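Local coordinates for alpha-1,2-mannosidase (Trichoderma reesei, PDB 1HCU), which belongs to the calcium-dependent family 47 glycosidases and probably trims alpha-1,2-linked mannoses from N-linked high-mannose glycans, at residues Ser56-Gly61 / Leu78-Gln83; Thr25-Tyr30 / Val74-Gln79; Gly108-Tyr113 / Arg135-Leu140; His37-Pro42 / Asp48-Gly53. One frame throughout, in Å; residues are numbered along the deposited sequence.

Overall arrangement
Three helix contacts and one hairpin fall within the family 47 region. Contact 1 touches the other three. Its centre lies about 8 Å from that of contact 2 and about 10 Å from that of contact 3. Contacts 1 and 2 both use helix 71-80. Contacts 2 and 3 do not touch, their nearest atoms being about 6 Å apart. Contact 4 is tied to contact 1 by a probable hydrogen bond between Ser57 OG and Asp38 O (2.7 Å), and to contact 2 by one between Tyr30 OH and His37 O (2.6 Å). It comes nearest the catalytic centre: the side chain of Arg51 is about 3 Å from that of Glu100, a predicted proton donor, and about 13 Å from the bound calcium.

Contact 1: residues Ser56-Gly61 / Leu78-Gln83; sequences SSAIDG and LQYVPQ
Ile59 and Val81 meet through the ends of their side chains, Ile59 CD1 lying 4.3 Å from Val81 CG2. The isoleucine is bent at both torsions (chi1 -55°, chi2 -59°), and its terminal methyl comes closer to the other helix than the direction of its CB alone would allow. One residue earlier on each segment, Ala58 CB approaches the Tyr80 ring obliquely and stops 4.5 Å from CD1. Both meetings are apolar, and with 8.1 Å between the CA atoms of Ile59 and Val81 the backbones stay well apart. Helices 56-67 and 71-80 follow each other in the chain, part of the (alpha/alpha)7 barrel that characterises glycosyl hydrolase family 47, and the second is giving way to a 3-10 turn at 81-83. The Ile59-Val81 end is the enclosed one: Tyr105 of helix 98-117 packs on Ile59, and Leu133 of helix 127-144 on Val81. Toward Tyr80 the burial is less complete. That ring is partly exposed, although Phe35 meets it edge-to-face and its OH is hydrogen-bonded to Trp54 O. Beyond Val81 the turn runs out to the surface, where Pro82 and Gln83 face solvent.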
loop_
_atom_site.group_PDB
_atom_site.type_symbol
_atom_site.label_atom_id
_atom_site.label_comp_id
_atom_site.label_asym_id
_atom_site.label_seq_id
_atom_site.Cartn_x
_atom_site.Cartn_y
_atom_site.Cartn_z
ATOM N N SER A 56 -5.056 -2.713 -15.349
ATOM C CA SER A 56 -4.507 -2.340 -14.058
ATOM C C SER A 56 -3.831 -0.958 -14.000
ATOM O O SER A 56 -4.289 -0.072 -13.272
ATOM C CB SER A 56 -3.519 -3.431 -13.616
ATOM O OG SER A 56 -3.129 -3.261 -12.269
ATOM N N SER A 57 -2.754 -0.768 -14.763
ATOM C CA SER A 57 -2.041 0.510 -14.760
ATOM C C SER A 57 -2.911 1.728 -15.071
ATOM O O SER A 57 -2.691 2.802 -14.516
ATOM C CB SER A 57 -0.856 0.471 -15.736
ATOM O OG SER A 57 0.144 -0.427 -15.290
ATOM N N ALA A 58 -3.894 1.577 -15.951
ATOM C CA ALA A 58 -4.755 2.717 -16.288
ATOM C C ALA A 58 -5.639 3.143 -15.117
ATOM O O ALA A 58 -5.788 4.329 -14.851
ATOM C CB ALA A 58 -5.625 2.388 -17.510
ATOM N N ILE A 59 -6.216 2.172 -14.414
ATOM C CA ILE A 59 -7.091 2.468 -13.279
ATOM C C ILE A 59 -6.305 2.940 -12.056
ATOM O O ILE A 59 -6.692 3.893 -11.378
ATOM C CB ILE A 59 -7.925 1.226 -12.892
ATOM C CG1 ILE A 59 -8.695 0.715 -14.118
ATOM C CG2 ILE A 59 -8.888 1.568 -11.762
ATOM C CD1 ILE A 59 -9.637 1.742 -14.736
ATOM N N ASP A 60 -5.193 2.267 -11.792
ATOM C CA ASP A 60 -4.337 2.595 -10.665
ATOM C C ASP A 60 -3.715 3.996 -10.779
ATOM O O ASP A 60 -3.501 4.660 -9.768
ATOM C CB ASP A 60 -3.240 1.535 -10.544
ATOM C CG ASP A 60 -3.217 0.869 -9.180
ATOM O OD1 ASP A 60 -4.222 0.987 -8.446
ATOM O OD2 ASP A 60 -2.199 0.217 -8.847
ATOM N N GLY A 61 -3.450 4.452 -12.004
ATOM C CA GLY A 61 -2.849 5.768 -12.181
ATOM C C GLY A 61 -3.825 6.922 -12.373
ATOM O O GLY A 61 -3.450 8.096 -12.286
ATOM N N LEU A 78 -10.925 7.951 -18.537
ATOM C CA LEU A 78 -12.363 8.038 -18.338
ATOM C C LEU A 78 -13.126 7.474 -19.543
ATOM O O LEU A 78 -14.158 6.825 -19.380
ATOM C CB LEU A 78 -12.775 9.492 -18.072
ATOM C CG LEU A 78 -12.354 10.098 -16.726
ATOM C CD1 LEU A 78 -12.822 11.530 -16.652
ATOM C CD2 LEU A 78 -12.955 9.308 -15.577
ATOM N N GLN A 79 -12.617 7.702 -20.750
ATOM C CA GLN A 79 -13.273 7.194 -21.956
ATOM C C GLN A 79 -13.178 5.672 -22.020
ATOM O O GLN A 79 -14.028 5.003 -22.613
ATOM C CB GLN A 79 -12.619 7.794 -23.202
ATOM C CG GLN A 79 -12.769 9.293 -23.315
ATOM C CD GLN A 79 -14.040 9.693 -24.023
ATOM O OE1 GLN A 79 -15.143 9.327 -23.610
ATOM N NE2 GLN A 79 -13.894 10.447 -25.104
ATOM N N TYR A 80 -12.134 5.133 -21.400
ATOM C CA TYR A 80 -11.896 3.698 -21.379
ATOM C C TYR A 80 -12.728 2.934 -20.335
ATOM O O TYR A 80 -13.231 1.844 -20.624
ATOM C CB TYR A 80 -10.402 3.444 -21.150
ATOM C CG TYR A 80 -10.040 2.001 -20.879
ATOM C CD1 TYR A 80 -9.471 1.629 -19.660
ATOM C CD2 TYR A 80 -10.265 1.008 -21.834
ATOM C CE1 TYR A 80 -9.133 0.305 -19.399
ATOM C CE2 TYR A 80 -9.932 -0.324 -21.584
ATOM C CZ TYR A 80 -9.366 -0.665 -20.365
ATOM O OH TYR A 80 -9.018 -1.974 -20.107
ATOM N N VAL A 81 -12.871 3.502 -19.137
ATOM C CA VAL A 81 -13.614 2.849 -18.050
ATOM C C VAL A 81 -14.904 2.136 -18.470
ATOM O O VAL A 81 -15.097 0.968 -18.145
ATOM C CB VAL A 81 -13.948 3.845 -16.899
ATOM C CG1 VAL A 81 -14.781 3.143 -15.820
ATOM C CG2 VAL A 81 -12.660 4.380 -16.284
ATOM N N PRO A 82 -15.809 2.830 -19.187
ATOM C CA PRO A 82 -17.068 2.212 -19.627
ATOM C C PRO A 82 -16.850 0.979 -20.504
ATOM O O PRO A 82 -17.725 0.130 -20.609
ATOM C CB PRO A 82 -17.755 3.336 -20.406
ATOM C CG PRO A 82 -17.222 4.572 -19.782
ATOM C CD PRO A 82 -15.765 4.249 -19.585
ATOM N N GLN A 83 -15.688 0.891 -21.142
ATOM C CA GLN A 83 -15.385 -0.239 -22.014
ATOM C C GLN A 83 -14.958 -1.491 -21.268
ATOM O O GLN A 83 -15.105 -2.595 -21.783
ATOM C CB GLN A 83 -14.288 0.134 -23.011
ATOM C CG GLN A 83 -14.746 1.033 -24.133
ATOM C CD GLN A 83 -13.582 1.677 -24.860
ATOM O OE1 GLN A 83 -13.058 2.706 -24.427
ATOM N NE2 GLN A 83 -13.157 1.063 -25.965
#

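Contact 2: residues Thr25-Tyr30 / Val74-Gln79; sequences TSWNAY and VNTILQ
Trp27 holds its indole anti to the backbone N (chi1 175°), reaching out from helix 13-33, while Ile77 sets CG1 anti to its own carbonyl carbon (chi1 -55°) and continues nearly straight to CD1. The indole spans most of the gap and meets Ile77 close to helix 71-80. Its six-membered part does the touching. Trp27 CH2 lies 3.6 Å from Ile77 CG1 and 3.8 Å from Ile77 CD1, and CZ3 is 4.0 Å from the same methyl, an oblique approach along the far corner of the ring. Thr76 comes from another direction: its CG2 sits near the indole plane, 4.3 Å from the edge atom Trp27 CZ2. The polar side of the indole is served by a water, which accepts a hydrogen bond from Trp27 NE1 at 3.0 Å and makes a weak one with Thr76 OG1. That hydroxyl is also hydrogen-bonded to Asp72 O, one turn back in its own helix. Because the backbones are far apart, 11.1 Å between the CA atoms of Trp27 and Val74, a leucine in place of Trp27 would probably open a gap beside Ile77 CG1 and CD1 and take the indole donor from the water. Trp27 CZ3 also packs near Ala58, and Leu62 on Ile77, bringing together helices 13-33, 56-67 and 71-80 of the family 47 (alpha/alpha)7 barrel.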
loop_
_atom_site.group_PDB
_atom_site.type_symbol
_atom_site.label_atom_id
_atom_site.label_comp_id
_atom_site.label_asym_id
_atom_site.label_seq_id
_atom_site.Cartn_x
_atom_site.Cartn_y
_atom_site.Cartn_z
ATOM N N THR A 25 6.215 10.456 -18.613
ATOM C CA THR A 25 7.015 9.509 -19.384
ATOM C C THR A 25 6.448 8.085 -19.244
ATOM O O THR A 25 6.164 7.402 -20.241
ATOM C CB THR A 25 8.480 9.547 -18.893
ATOM O OG1 THR A 25 9.004 10.869 -19.083
ATOM C CG2 THR A 25 9.334 8.551 -19.644
ATOM N N SER A 26 6.279 7.652 -17.997
ATOM C CA SER A 26 5.736 6.335 -17.687
ATOM C C SER A 26 4.382 6.126 -18.385
ATOM O O SER A 26 4.127 5.068 -18.964
ATOM C CB SER A 26 5.577 6.192 -16.171
ATOM O OG SER A 26 6.808 6.463 -15.513
ATOM N N TRP A 27 3.524 7.144 -18.344
ATOM C CA TRP A 27 2.222 7.038 -18.989
ATOM C C TRP A 27 2.309 6.907 -20.508
ATOM O O TRP A 27 1.694 6.011 -21.088
ATOM C CB TRP A 27 1.333 8.231 -18.643
ATOM C CG TRP A 27 0.036 8.182 -19.397
ATOM C CD1 TRP A 27 -0.302 8.908 -20.509
ATOM C CD2 TRP A 27 -1.054 7.288 -19.156
ATOM N NE1 TRP A 27 -1.532 8.514 -20.973
ATOM C CE2 TRP A 27 -2.017 7.521 -20.162
ATOM C CE3 TRP A 27 -1.309 6.308 -18.188
ATOM C CZ2 TRP A 27 -3.218 6.807 -20.230
ATOM C CZ3 TRP A 27 -2.509 5.595 -18.257
ATOM C CH2 TRP A 27 -3.445 5.852 -19.270
ATOM N N ASN A 28 3.054 7.809 -21.148
ATOM C CA ASN A 28 3.223 7.782 -22.602
ATOM C C ASN A 28 3.640 6.380 -23.041
ATOM O O ASN A 28 3.047 5.787 -23.950
ATOM C CB ASN A 28 4.310 8.768 -23.047
ATOM C CG ASN A 28 3.916 10.222 -22.850
ATOM O OD1 ASN A 28 4.750 11.116 -22.979
ATOM N ND2 ASN A 28 2.649 10.466 -22.552
ATOM N N ALA A 29 4.672 5.859 -22.388
ATOM C CA ALA A 29 5.172 4.541 -22.714
ATOM C C ALA A 29 4.084 3.490 -22.496
ATOM O O ALA A 29 3.870 2.628 -23.352
ATOM C CB ALA A 29 6.397 4.225 -21.874
ATOM N N TYR A 30 3.393 3.554 -21.362
ATOM C CA TYR A 30 2.342 2.578 -21.089
ATOM C C TYR A 30 1.196 2.680 -22.089
ATOM O O TYR A 30 0.702 1.672 -22.587
ATOM C CB TYR A 30 1.790 2.744 -19.662
ATOM C CG TYR A 30 0.473 2.028 -19.445
ATOM C CD1 TYR A 30 -0.738 2.721 -19.484
ATOM C CD2 TYR A 30 0.427 0.643 -19.289
ATOM C CE1 TYR A 30 -1.963 2.053 -19.381
ATOM C CE2 TYR A 30 -0.795 -0.036 -19.185
ATOM C CZ TYR A 30 -1.981 0.675 -19.236
ATOM O OH TYR A 30 -3.183 0.011 -19.176
ATOM N N VAL A 74 -6.395 12.055 -17.948
ATOM C CA VAL A 74 -7.621 11.747 -17.225
ATOM C C VAL A 74 -8.742 11.426 -18.198
ATOM O O VAL A 74 -9.462 10.440 -18.037
ATOM C CB VAL A 74 -8.066 12.920 -16.321
ATOM C CG1 VAL A 74 -9.422 12.617 -15.687
ATOM C CG2 VAL A 74 -7.043 13.158 -15.246
ATOM N N ASN A 75 -8.885 12.262 -19.216
ATOM C CA ASN A 75 -9.921 12.059 -20.207
ATOM C C ASN A 75 -9.745 10.722 -20.928
ATOM O O ASN A 75 -10.721 10.008 -21.159
ATOM C CB ASN A 75 -9.917 13.219 -21.202
ATOM C CG ASN A 75 -10.853 12.984 -22.372
ATOM O OD1 ASN A 75 -10.458 12.408 -23.394
ATOM N ND2 ASN A 75 -12.108 13.409 -22.223
ATOM N N THR A 76 -8.504 10.380 -21.267
ATOM C CA THR A 76 -8.221 9.128 -21.965
ATOM C C THR A 76 -8.718 7.919 -21.175
ATOM O O THR A 76 -9.346 7.017 -21.731
ATOM C CB THR A 76 -6.701 8.959 -22.223
ATOM O OG1 THR A 76 -6.206 10.089 -22.950
ATOM C CG2 THR A 76 -6.427 7.697 -23.027
ATOM N N ILE A 77 -8.436 7.910 -19.874
ATOM C CA ILE A 77 -8.831 6.810 -18.997
ATOM C C ILE A 77 -10.339 6.786 -18.783
ATOM O O ILE A 77 -10.964 5.729 -18.854
ATOM C CB ILE A 77 -8.097 6.908 -17.625
ATOM C CG1 ILE A 77 -6.581 6.979 -17.860
ATOM C CG2 ILE A 77 -8.403 5.678 -16.771
ATOM C CD1 ILE A 77 -5.756 7.206 -16.606
ATOM N N LEU A 78 -10.925 7.951 -18.537
ATOM C CA LEU A 78 -12.363 8.038 -18.338
ATOM C C LEU A 78 -13.126 7.474 -19.543
ATOM O O LEU A 78 -14.158 6.825 -19.380
ATOM C CB LEU A 78 -12.775 9.492 -18.072
ATOM C CG LEU A 78 -12.354 10.098 -16.726
ATOM C CD1 LEU A 78 -12.822 11.530 -16.652
ATOM C CD2 LEU A 78 -12.955 9.308 -15.577
ATOM N N GLN A 79 -12.617 7.702 -20.750
ATOM C CA GLN A 79 -13.273 7.194 -21.956
ATOM C C GLN A 79 -13.178 5.672 -22.020
ATOM O O GLN A 79 -14.028 5.003 -22.613
ATOM C CB GLN A 79 -12.619 7.794 -23.202
ATOM C CG GLN A 79 -12.769 9.293 -23.315
ATOM C CD GLN A 79 -14.040 9.693 -24.023
ATOM O OE1 GLN A 79 -15.143 9.327 -23.610
ATOM N NE2 GLN A 79 -13.894 10.447 -25.104
HETATM O O HOH W 1 -2.883 10.377 -22.874
#

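Contact 3: residues Gly108-Tyr113 / Arg135-Leu140; sequences GLLSAY and RQAQTL
Leu109, which faces Ala137 across the contact, has its carbonyl O engaged within its own helix: Leu109 O accepts Tyr113 N at 2.9 Å. The opposing helix keeps its bonds in the same way, Leu140 N reaching Gln136 O at 3.0 Å. With the main-chain groups thus engaged within each helix, no hydrogen bond crosses between the segments and the side chains meet by apolar packing. Leu109 carries most of it. Its CG lies anti to the carbonyl carbon (chi1 -67°), and CD1 is brought down over the backbone of the other helix, 3.8 Å from Ala137 CA and 4.1 Å from Ala137 CB. The same methyl also brushes Gln136, 4.4 Å from its CB, whereas the amide end of that glutamine leads off elsewhere. Leu110 reaches the alanine from a second direction: its CD1 closes to 3.4 Å from Ala137 CB, tight for two methyl groups, and its chi1 of -98° falls away from the staggered positions, which suggests some strain. The alanine methyl is therefore held by two successive leucines, and its small size lets the CA atoms of Leu109 and Ala137 come within 6.2 Å. Leu106, a turn earlier on helix 98-117, also packs on Ala137, while Phe490 of strand 489-491 lies against Leu110. The axes of the two segments are 155° apart, close to antiparallel; helices 98-117 and 127-144, consecutive in the chain, form an alpha-hairpin of the family 47 (alpha/alpha)7 barrel.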
loop_
_atom_site.group_PDB
_atom_site.type_symbol
_atom_site.label_atom_id
_atom_site.label_comp_id
_atom_site.label_asym_id
_atom_site.label_seq_id
_atom_site.Cartn_x
_atom_site.Cartn_y
_atom_site.Cartn_z
ATOM N N GLY A 108 -9.184 2.292 -6.962
ATOM C CA GLY A 108 -8.893 3.277 -7.992
ATOM C C GLY A 108 -10.123 3.970 -8.552
ATOM O O GLY A 108 -10.101 5.179 -8.781
ATOM N N LEU A 109 -11.193 3.206 -8.771
ATOM C CA LEU A 109 -12.442 3.744 -9.317
ATOM C C LEU A 109 -13.125 4.649 -8.301
ATOM O O LEU A 109 -13.629 5.713 -8.648
ATOM C CB LEU A 109 -13.390 2.600 -9.713
ATOM C CG LEU A 109 -12.974 1.699 -10.888
ATOM C CD1 LEU A 109 -13.785 0.390 -10.878
ATOM C CD2 LEU A 109 -13.173 2.454 -12.201
ATOM N N LEU A 110 -13.137 4.223 -7.043
ATOM C CA LEU A 110 -13.767 4.999 -5.981
ATOM C C LEU A 110 -13.016 6.289 -5.636
ATOM O O LEU A 110 -13.643 7.322 -5.391
ATOM C CB LEU A 110 -13.934 4.135 -4.724
ATOM C CG LEU A 110 -15.298 3.478 -4.454
ATOM C CD1 LEU A 110 -15.851 2.800 -5.690
ATOM C CD2 LEU A 110 -15.130 2.472 -3.329
ATOM N N SER A 111 -11.687 6.247 -5.620
ATOM C CA SER A 111 -10.927 7.453 -5.302
ATOM C C SER A 111 -11.107 8.467 -6.430
ATOM O O SER A 111 -11.305 9.659 -6.183
ATOM C CB SER A 111 -9.439 7.130 -5.092
ATOM O OG SER A 111 -8.848 6.594 -6.262
ATOM N N ALA A 112 -11.054 7.990 -7.672
ATOM C CA ALA A 112 -11.242 8.867 -8.820
ATOM C C ALA A 112 -12.645 9.466 -8.749
ATOM O O ALA A 112 -12.840 10.654 -9.008
ATOM C CB ALA A 112 -11.075 8.084 -10.114
ATOM N N TYR A 113 -13.623 8.647 -8.386
ATOM C CA TYR A 113 -14.990 9.136 -8.290
ATOM C C TYR A 113 -15.097 10.241 -7.232
ATOM O O TYR A 113 -15.652 11.309 -7.498
ATOM C CB TYR A 113 -15.926 7.977 -7.958
ATOM C CG TYR A 113 -17.384 8.358 -7.909
ATOM C CD1 TYR A 113 -18.112 8.604 -9.073
ATOM C CD2 TYR A 113 -18.035 8.472 -6.688
ATOM C CE1 TYR A 113 -19.462 8.956 -9.007
ATOM C CE2 TYR A 113 -19.358 8.818 -6.609
ATOM C CZ TYR A 113 -20.071 9.061 -7.761
ATOM O OH TYR A 113 -21.386 9.437 -7.631
ATOM N N ARG A 135 -20.483 3.137 -11.258
ATOM C CA ARG A 135 -21.253 2.022 -11.801
ATOM C C ARG A 135 -20.360 0.813 -11.999
ATOM O O ARG A 135 -20.715 -0.301 -11.613
ATOM C CB ARG A 135 -21.902 2.397 -13.139
ATOM C CG ARG A 135 -23.056 3.366 -13.016
ATOM N N GLN A 136 -19.191 1.029 -12.597
ATOM C CA GLN A 136 -18.270 -0.078 -12.836
ATOM C C GLN A 136 -17.759 -0.690 -11.531
ATOM O O GLN A 136 -17.534 -1.896 -11.461
ATOM C CB GLN A 136 -17.102 0.386 -13.715
ATOM C CG GLN A 136 -17.448 0.519 -15.205
ATOM C CD GLN A 136 -17.460 -0.819 -15.942
ATOM O OE1 GLN A 136 -16.749 -0.995 -16.930
ATOM N NE2 GLN A 136 -18.264 -1.758 -15.471
ATOM N N ALA A 137 -17.596 0.135 -10.497
ATOM C CA ALA A 137 -17.118 -0.353 -9.200
ATOM C C ALA A 137 -18.150 -1.304 -8.597
ATOM O O ALA A 137 -17.811 -2.369 -8.087
ATOM C CB ALA A 137 -16.871 0.815 -8.256
ATOM N N GLN A 138 -19.416 -0.915 -8.661
ATOM C CA GLN A 138 -20.478 -1.750 -8.132
ATOM C C GLN A 138 -20.590 -3.043 -8.944
ATOM O O GLN A 138 -20.801 -4.113 -8.384
ATOM C CB GLN A 138 -21.793 -0.981 -8.144
ATOM C CG GLN A 138 -22.970 -1.764 -7.605
ATOM C CD GLN A 138 -24.121 -0.864 -7.221
ATOM O OE1 GLN A 138 -24.391 0.133 -7.888
ATOM N NE2 GLN A 138 -24.812 -1.211 -6.142
ATOM N N THR A 139 -20.413 -2.950 -10.259
ATOM C CA THR A 139 -20.470 -4.134 -11.113
ATOM C C THR A 139 -19.376 -5.119 -10.687
ATOM O O THR A 139 -19.629 -6.321 -10.549
ATOM C CB THR A 139 -20.284 -3.765 -12.617
ATOM O OG1 THR A 139 -21.392 -2.973 -13.058
ATOM C CG2 THR A 139 -20.193 -5.020 -13.478
ATOM N N LEU A 140 -18.166 -4.604 -10.474
ATOM C CA LEU A 140 -17.034 -5.426 -10.050
ATOM C C LEU A 140 -17.356 -6.078 -8.705
ATOM O O LEU A 140 -17.209 -7.291 -8.527
ATOM C CB LEU A 140 -15.780 -4.564 -9.875
ATOM C CG LEU A 140 -14.402 -5.099 -10.285
ATOM C CD1 LEU A 140 -13.320 -4.241 -9.617
ATOM C CD2 LEU A 140 -14.231 -6.553 -9.896
#

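Contact 4: residues His37-Pro42 / Asp48-Gly53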
loop_
_atom_site.group_PDB
_atom_site.type_symbol
_atom_site.label_atom_id
_atom_site.label_comp_id
_atom_site.label_asym_id
_atom_site.label_seq_id
_atom_site.Cartn_x
_atom_site.Cartn_y
_atom_site.Cartn_z
ATOM N N HIS A 37 -3.831 -3.182 -21.722
ATOM C CA HIS A 37 -3.398 -4.311 -20.904
ATOM C C HIS A 37 -3.013 -3.803 -19.515
ATOM O O HIS A 37 -2.930 -2.597 -19.298
ATOM C CB HIS A 37 -2.232 -5.026 -21.579
ATOM C CG HIS A 37 -2.612 -5.695 -22.866
ATOM N ND1 HIS A 37 -3.313 -6.881 -22.914
ATOM C CD2 HIS A 37 -2.432 -5.315 -24.155
ATOM C CE1 HIS A 37 -3.548 -7.203 -24.173
ATOM N NE2 HIS A 37 -3.024 -6.269 -24.946
ATOM N N ASP A 38 -2.778 -4.707 -18.574
ATOM C CA ASP A 38 -2.460 -4.291 -17.213
ATOM C C ASP A 38 -1.131 -3.576 -16.981
ATOM O O ASP A 38 -1.109 -2.475 -16.429
ATOM C CB ASP A 38 -2.558 -5.483 -16.252
ATOM C CG ASP A 38 -3.943 -6.089 -16.216
ATOM O OD1 ASP A 38 -4.937 -5.332 -16.180
ATOM O OD2 ASP A 38 -4.044 -7.331 -16.214
ATOM N N ASP A 39 -0.025 -4.190 -17.388
ATOM C CA ASP A 39 1.282 -3.585 -17.146
ATOM C C ASP A 39 2.220 -3.534 -18.347
ATOM O O ASP A 39 2.159 -4.364 -19.249
ATOM C CB ASP A 39 1.996 -4.320 -16.005
ATOM C CG ASP A 39 1.175 -4.375 -14.734
ATOM O OD1 ASP A 39 0.865 -3.307 -14.170
ATOM O OD2 ASP A 39 0.837 -5.489 -14.295
ATOM N N LEU A 40 3.110 -2.550 -18.327
ATOM C CA LEU A 40 4.086 -2.368 -19.387
ATOM C C LEU A 40 5.461 -2.897 -18.992
ATOM O O LEU A 40 5.877 -2.798 -17.834
ATOM C CB LEU A 40 4.227 -0.886 -19.728
ATOM C CG LEU A 40 5.433 -0.532 -20.609
ATOM C CD1 LEU A 40 5.128 -0.849 -22.075
ATOM C CD2 LEU A 40 5.755 0.950 -20.442
ATOM N N HIS A 41 6.149 -3.478 -19.969
ATOM C CA HIS A 41 7.503 -3.974 -19.777
ATOM C C HIS A 41 8.307 -2.996 -20.617
ATOM O O HIS A 41 8.454 -3.168 -21.829
ATOM C CB HIS A 41 7.631 -5.405 -20.290
ATOM C CG HIS A 41 6.824 -6.392 -19.508
ATOM N ND1 HIS A 41 6.793 -7.736 -19.808
ATOM C CD2 HIS A 41 6.017 -6.232 -18.433
ATOM C CE1 HIS A 41 6.005 -8.363 -18.955
ATOM N NE2 HIS A 41 5.521 -7.472 -18.109
ATOM N N PRO A 42 8.818 -1.936 -19.972
ATOM C CA PRO A 42 9.613 -0.836 -20.531
ATOM C C PRO A 42 10.805 -1.159 -21.436
ATOM O O PRO A 42 11.140 -0.365 -22.314
ATOM C CB PRO A 42 10.011 -0.033 -19.289
ATOM C CG PRO A 42 10.091 -1.079 -18.231
ATOM C CD PRO A 42 8.866 -1.913 -18.499
ATOM N N ASP A 48 1.811 -7.464 -19.955
ATOM C CA ASP A 48 1.293 -8.639 -19.279
ATOM C C ASP A 48 -0.082 -8.284 -18.743
ATOM O O ASP A 48 -0.475 -7.112 -18.751
ATOM C CB ASP A 48 2.217 -9.080 -18.135
ATOM C CG ASP A 48 2.168 -8.151 -16.928
ATOM O OD1 ASP A 48 3.253 -7.718 -16.483
ATOM O OD2 ASP A 48 1.062 -7.865 -16.408
ATOM N N ASP A 49 -0.818 -9.297 -18.301
ATOM C CA ASP A 49 -2.137 -9.088 -17.723
ATOM C C ASP A 49 -2.258 -9.799 -16.367
ATOM O O ASP A 49 -3.170 -10.604 -16.162
ATOM C CB ASP A 49 -3.223 -9.568 -18.693
ATOM C CG ASP A 49 -3.503 -8.560 -19.806
ATOM O OD1 ASP A 49 -3.748 -7.376 -19.489
ATOM O OD2 ASP A 49 -3.489 -8.946 -20.998
ATOM N N GLU A 50 -1.333 -9.496 -15.451
ATOM C CA GLU A 50 -1.321 -10.095 -14.106
ATOM C C GLU A 50 -2.571 -9.720 -13.327
ATOM O O GLU A 50 -2.968 -10.416 -12.397
ATOM C CB GLU A 50 -0.110 -9.619 -13.288
ATOM C CG GLU A 50 1.252 -9.967 -13.860
ATOM C CD GLU A 50 2.406 -9.505 -12.960
ATOM O OE1 GLU A 50 2.436 -8.310 -12.571
ATOM O OE2 GLU A 50 3.285 -10.337 -12.646
ATOM N N ARG A 51 -3.175 -8.605 -13.708
ATOM C CA ARG A 51 -4.367 -8.113 -13.036
ATOM C C ARG A 51 -5.628 -8.495 -13.806
ATOM O O ARG A 51 -6.544 -7.683 -13.973
ATOM C CB ARG A 51 -4.270 -6.593 -12.887
ATOM C CG ARG A 51 -4.365 -6.058 -11.455
ATOM C CD ARG A 51 -3.383 -6.735 -10.489
ATOM N NE ARG A 51 -3.918 -7.999 -9.990
ATOM C CZ ARG A 51 -3.209 -8.919 -9.350
ATOM N NH1 ARG A 51 -1.915 -8.727 -9.113
ATOM N NH2 ARG A 51 -3.794 -10.047 -8.970
ATOM N N ASN A 52 -5.661 -9.729 -14.293
ATOM C CA ASN A 52 -6.820 -10.238 -15.020
ATOM C C ASN A 52 -7.172 -9.501 -16.322
ATOM O O ASN A 52 -8.262 -9.676 -16.862
ATOM C CB ASN A 52 -8.032 -10.260 -14.080
ATOM C CG ASN A 52 -7.790 -11.112 -12.851
ATOM O OD1 ASN A 52 -7.596 -12.318 -12.953
ATOM N ND2 ASN A 52 -7.782 -10.484 -11.683
ATOM N N GLY A 53 -6.255 -8.675 -16.815
ATOM C CA GLY A 53 -6.490 -7.975 -18.062
ATOM C C GLY A 53 -7.547 -6.882 -18.090
ATOM O O GLY A 53 -8.095 -6.577 -19.154
#
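A classic beta bulge sets Asp38 and Asp39 opposite Asp48 at the end of a short antiparallel hairpin. Asp39 and Asp48 form its hydrogen-bonded pair, Asp39 N giving to Asp48 O (3.3 Å) and Asp48 N to Asp39 O (3.2 Å). The Asp38 carboxylate is engaged at both oxygens. OD2 takes Gly53 N on its syn lone pair at 2.7 Å and, weakly, Arg51 N, fastening the type I turn Asp49-Asn52; OD1 accepts from the backbone of Gly55 and Ser56, and Asp38 O from Ser57 OG. Asp49 returns the service: its OD1 receives Asp38 N (3.0 Å) on the anti side, and OD2 takes His37 ND1 on the syn side at 2.8 Å, with a weak second bond from ND1 to OD1. Asp48 adopts the crowded first torsion, its CG between the backbone N and the carbonyl carbon (chi1 72°), which turns the carboxylate back beside its own chain. There OD2 accepts Glu50 N in an Asx turn, while OD1 takes His41 NE2 at 2.8 Å, also on the anti side, with ring and carboxylate planes 57° apart. With an alanine at Asp48, His41 NE2 and Glu50 N would probably both lose their acceptor, and the imidazole would be freer to turn. From within the turn, Arg51 packs on Glu100, a predicted proton donor. So many acidic groups, Asp39 OD2 lying only 3.2 Å from Asp48 OD2, would be expected to favour protonated histidines and to raise the pKa of one of these two carboxylates.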